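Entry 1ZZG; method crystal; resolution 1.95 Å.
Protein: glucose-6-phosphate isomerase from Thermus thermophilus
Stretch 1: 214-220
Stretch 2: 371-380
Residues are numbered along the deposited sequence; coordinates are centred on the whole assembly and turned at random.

Stretch 1 (214-220) RKANETA
Stretch 2 (371-380) PYAVGWLMQH

Both stretches of this glucose-6-phosphate isomerase are α-helical throughout, with phi/psi values clustered near -60/-42°. Residues 214-220 lie inside a longer helix, and residues 371-380 belong to a helix that runs on beyond His-380. The N-to-C directions differ by 41° (signed crossing angle -41°), and the axes approach to 7.9 Å. At the crossing Ala-216 CA lies 5.2 Å from Trp-376 CA, which sets the register; the alanine is short enough to sit against the other backbone. Regular i to i+4 bonds hold each helix, for example Ala-220 N to Ala-216 O at 2.9 Å and His-380 N to Trp-376 O at 2.9 Å.

The apolar packing centres on Ala-216, whose CB points toward the second helix. Its methyl is small enough to rest against backbone as well as side chain: Ala-216 CB is 3.5 Å from Trp-376 O, 3.5 Å from Gln-379 CB, 3.7 Å from His-380 N and 3.8 Å from Trp-376 CD1. Trp-376 (chi1 -171°, t; chi2 -38°) leaves its backbone sideways, but its indole comes nearer the first helix and meets Lys-215, Ala-216 and Thr-219. Lys-215 CB and Ala-216 CA lie over one face of the indole. Lys-215 CB sits 3.4 Å from the centroid of the six-membered ring of Trp-376, 15° off the ring normal, a CH-pi contact in which an aliphatic carbon meets the pi cloud. Farther along, Thr-219 CG2 reaches Trp-376 CZ2 at 3.7 Å.

Lys-215 suits a partly exposed position because its chain is aliphatic along its length and charged at its end. Chi1 to chi3 are all m and chi4 is t; Lys-215 CG lies 3.2 Å from Tyr-372 OH, while the chain's end leads away, and Lys-215 NZ forms a salt bridge with Glu-218 OE1 at 3.2 Å, one turn on in its own helix. Tyr-372 (chi1 -179°, t; chi2 79°) sends its hydroxyl end nearer the first helix.

One direct hydrogen bond joins the helices: Gln-379 NE2 donates to Asn-217 OD1 at 2.9 Å, nearly straight at 175°. The two amides match donor to acceptor, with Gln-379 at chi1 t, chi2 p and chi3 -11°, and Asn-217 at chi1 m and chi2 -9°.

A second polar link runs through solvent. Water 1 donates to Thr-219 OG1 at 2.8 Å, accepts from Trp-376 NE1 at 3.0 Å, and lies 2.7 Å from His-380 ND1 (chi1 167°, t; chi2 110°). Thr-219, chi1 p, also donates from OG1 to Ala-216 O at 2.6 Å, so its hydroxyl serves both its own backbone and the water.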

# COMPACT_ATOMS: atom_id res chain seq x y z
N ARG A 214 -20.01 -15.54 9.60
CA ARG A 214 -20.65 -16.54 10.46
C ARG A 214 -20.00 -17.91 10.19
O ARG A 214 -19.77 -18.68 11.12
CB ARG A 214 -22.15 -16.62 10.16
CG ARG A 214 -22.98 -17.40 11.17
CD ARG A 214 -24.47 -17.24 10.85
NE ARG A 214 -24.78 -15.85 10.55
CZ ARG A 214 -25.73 -15.45 9.72
NH1 ARG A 214 -26.48 -16.34 9.09
NH2 ARG A 214 -25.91 -14.16 9.48
N LYS A 215 -19.70 -18.20 8.93
CA LYS A 215 -19.06 -19.46 8.59
C LYS A 215 -17.71 -19.55 9.30
O LYS A 215 -17.35 -20.60 9.83
CB LYS A 215 -18.85 -19.57 7.07
CG LYS A 215 -20.15 -19.51 6.27
CD LYS A 215 -21.10 -20.64 6.65
CE LYS A 215 -20.53 -22.01 6.31
NZ LYS A 215 -21.47 -23.12 6.66
N ALA A 216 -16.97 -18.45 9.31
CA ALA A 216 -15.67 -18.40 9.98
C ALA A 216 -15.87 -18.70 11.47
O ALA A 216 -15.09 -19.44 12.07
CB ALA A 216 -15.03 -17.03 9.79
N ASN A 217 -16.92 -18.12 12.06
CA ASN A 217 -17.20 -18.37 13.48
C ASN A 217 -17.36 -19.88 13.69
O ASN A 217 -16.90 -20.43 14.68
CB ASN A 217 -18.47 -17.67 13.93
CG ASN A 217 -18.27 -16.19 14.19
OD1 ASN A 217 -17.14 -15.69 14.19
ND2 ASN A 217 -19.37 -15.48 14.43
N GLU A 218 -18.02 -20.54 12.74
CA GLU A 218 -18.22 -21.98 12.84
C GLU A 218 -16.89 -22.71 12.85
O GLU A 218 -16.65 -23.58 13.69
CB GLU A 218 -19.07 -22.47 11.67
CG GLU A 218 -20.55 -22.19 11.82
CD GLU A 218 -21.33 -22.49 10.56
OE1 GLU A 218 -20.93 -23.41 9.81
OE2 GLU A 218 -22.35 -21.81 10.31
N THR A 219 -16.01 -22.35 11.92
CA THR A 219 -14.70 -22.98 11.84
C THR A 219 -13.92 -22.75 13.13
O THR A 219 -13.18 -23.62 13.57
CB THR A 219 -13.88 -22.47 10.62
OG1 THR A 219 -13.52 -21.10 10.80
CG2 THR A 219 -14.69 -22.60 9.34
N ALA A 220 -14.09 -21.58 13.74
CA ALA A 220 -13.37 -21.27 14.97
C ALA A 220 -13.77 -22.21 16.11
O ALA A 220 -12.98 -22.45 17.02
CB ALA A 220 -13.62 -19.82 15.38
N PRO A 371 -18.40 -11.08 -1.33
CA PRO A 371 -18.64 -10.66 0.06
C PRO A 371 -18.59 -11.87 1.00
O PRO A 371 -17.98 -11.82 2.07
CB PRO A 371 -20.04 -10.04 -0.02
CG PRO A 371 -20.06 -9.46 -1.42
CD PRO A 371 -19.44 -10.57 -2.23
N TYR A 372 -19.23 -12.96 0.58
CA TYR A 372 -19.28 -14.19 1.37
C TYR A 372 -17.88 -14.72 1.67
O TYR A 372 -17.51 -14.91 2.83
CB TYR A 372 -20.09 -15.25 0.60
CG TYR A 372 -20.26 -16.58 1.31
CD1 TYR A 372 -21.21 -16.75 2.32
CD2 TYR A 372 -19.48 -17.68 0.95
CE1 TYR A 372 -21.39 -17.98 2.95
CE2 TYR A 372 -19.65 -18.92 1.58
CZ TYR A 372 -20.60 -19.06 2.57
OH TYR A 372 -20.76 -20.29 3.18
N ALA A 373 -17.09 -14.92 0.62
CA ALA A 373 -15.73 -15.43 0.77
C ALA A 373 -14.79 -14.47 1.52
O ALA A 373 -13.97 -14.91 2.33
CB ALA A 373 -15.13 -15.76 -0.61
N VAL A 374 -14.90 -13.18 1.26
CA VAL A 374 -14.04 -12.20 1.91
C VAL A 374 -14.46 -11.99 3.37
O VAL A 374 -13.62 -11.81 4.24
CB VAL A 374 -14.04 -10.86 1.13
CG1 VAL A 374 -13.24 -9.80 1.89
CG2 VAL A 374 -13.42 -11.10 -0.27
N GLY A 375 -15.77 -12.01 3.63
CA GLY A 375 -16.25 -11.87 4.99
C GLY A 375 -15.73 -13.04 5.81
O GLY A 375 -15.37 -12.91 6.98
N TRP A 376 -15.69 -14.20 5.16
CA TRP A 376 -15.18 -15.41 5.78
C TRP A 376 -13.69 -15.20 6.08
O TRP A 376 -13.24 -15.39 7.21
CB TRP A 376 -15.37 -16.60 4.83
CG TRP A 376 -15.08 -17.95 5.45
CD1 TRP A 376 -14.09 -18.25 6.34
CD2 TRP A 376 -15.77 -19.18 5.18
NE1 TRP A 376 -14.11 -19.60 6.64
CE2 TRP A 376 -15.13 -20.19 5.94
CE3 TRP A 376 -16.86 -19.53 4.36
CZ2 TRP A 376 -15.55 -21.53 5.91
CZ3 TRP A 376 -17.28 -20.86 4.34
CH2 TRP A 376 -16.62 -21.84 5.11
N LEU A 377 -12.93 -14.78 5.07
CA LEU A 377 -11.49 -14.55 5.25
C LEU A 377 -11.16 -13.55 6.36
O LEU A 377 -10.33 -13.81 7.22
CB LEU A 377 -10.85 -14.10 3.93
CG LEU A 377 -9.36 -13.74 3.99
CD1 LEU A 377 -8.56 -14.92 4.55
CD2 LEU A 377 -8.87 -13.37 2.60
N MET A 378 -11.81 -12.39 6.33
CA MET A 378 -11.57 -11.37 7.34
C MET A 378 -11.88 -11.85 8.76
O MET A 378 -11.10 -11.64 9.68
CB MET A 378 -12.38 -10.11 7.02
CG MET A 378 -11.88 -9.39 5.77
SD MET A 378 -12.85 -7.92 5.34
CE MET A 378 -12.23 -6.75 6.56
N GLN A 379 -13.03 -12.50 8.94
CA GLN A 379 -13.41 -13.00 10.26
C GLN A 379 -12.43 -14.11 10.69
O GLN A 379 -12.10 -14.24 11.87
CB GLN A 379 -14.84 -13.55 10.24
CG GLN A 379 -15.37 -13.93 11.63
CD GLN A 379 -15.80 -12.73 12.45
OE1 GLN A 379 -15.54 -11.59 12.08
NE2 GLN A 379 -16.47 -12.98 13.57
N HIS A 380 -11.98 -14.90 9.72
CA HIS A 380 -11.03 -15.98 9.97
C HIS A 380 -9.73 -15.40 10.53
O HIS A 380 -9.16 -15.94 11.48
CB HIS A 380 -10.73 -16.72 8.66
CG HIS A 380 -9.54 -17.64 8.73
ND1 HIS A 380 -9.66 -19.01 8.69
CD2 HIS A 380 -8.22 -17.38 8.82
CE1 HIS A 380 -8.46 -19.56 8.76
NE2 HIS A 380 -7.56 -18.59 8.84
O HOH W 1 -12.00 -20.38 8.55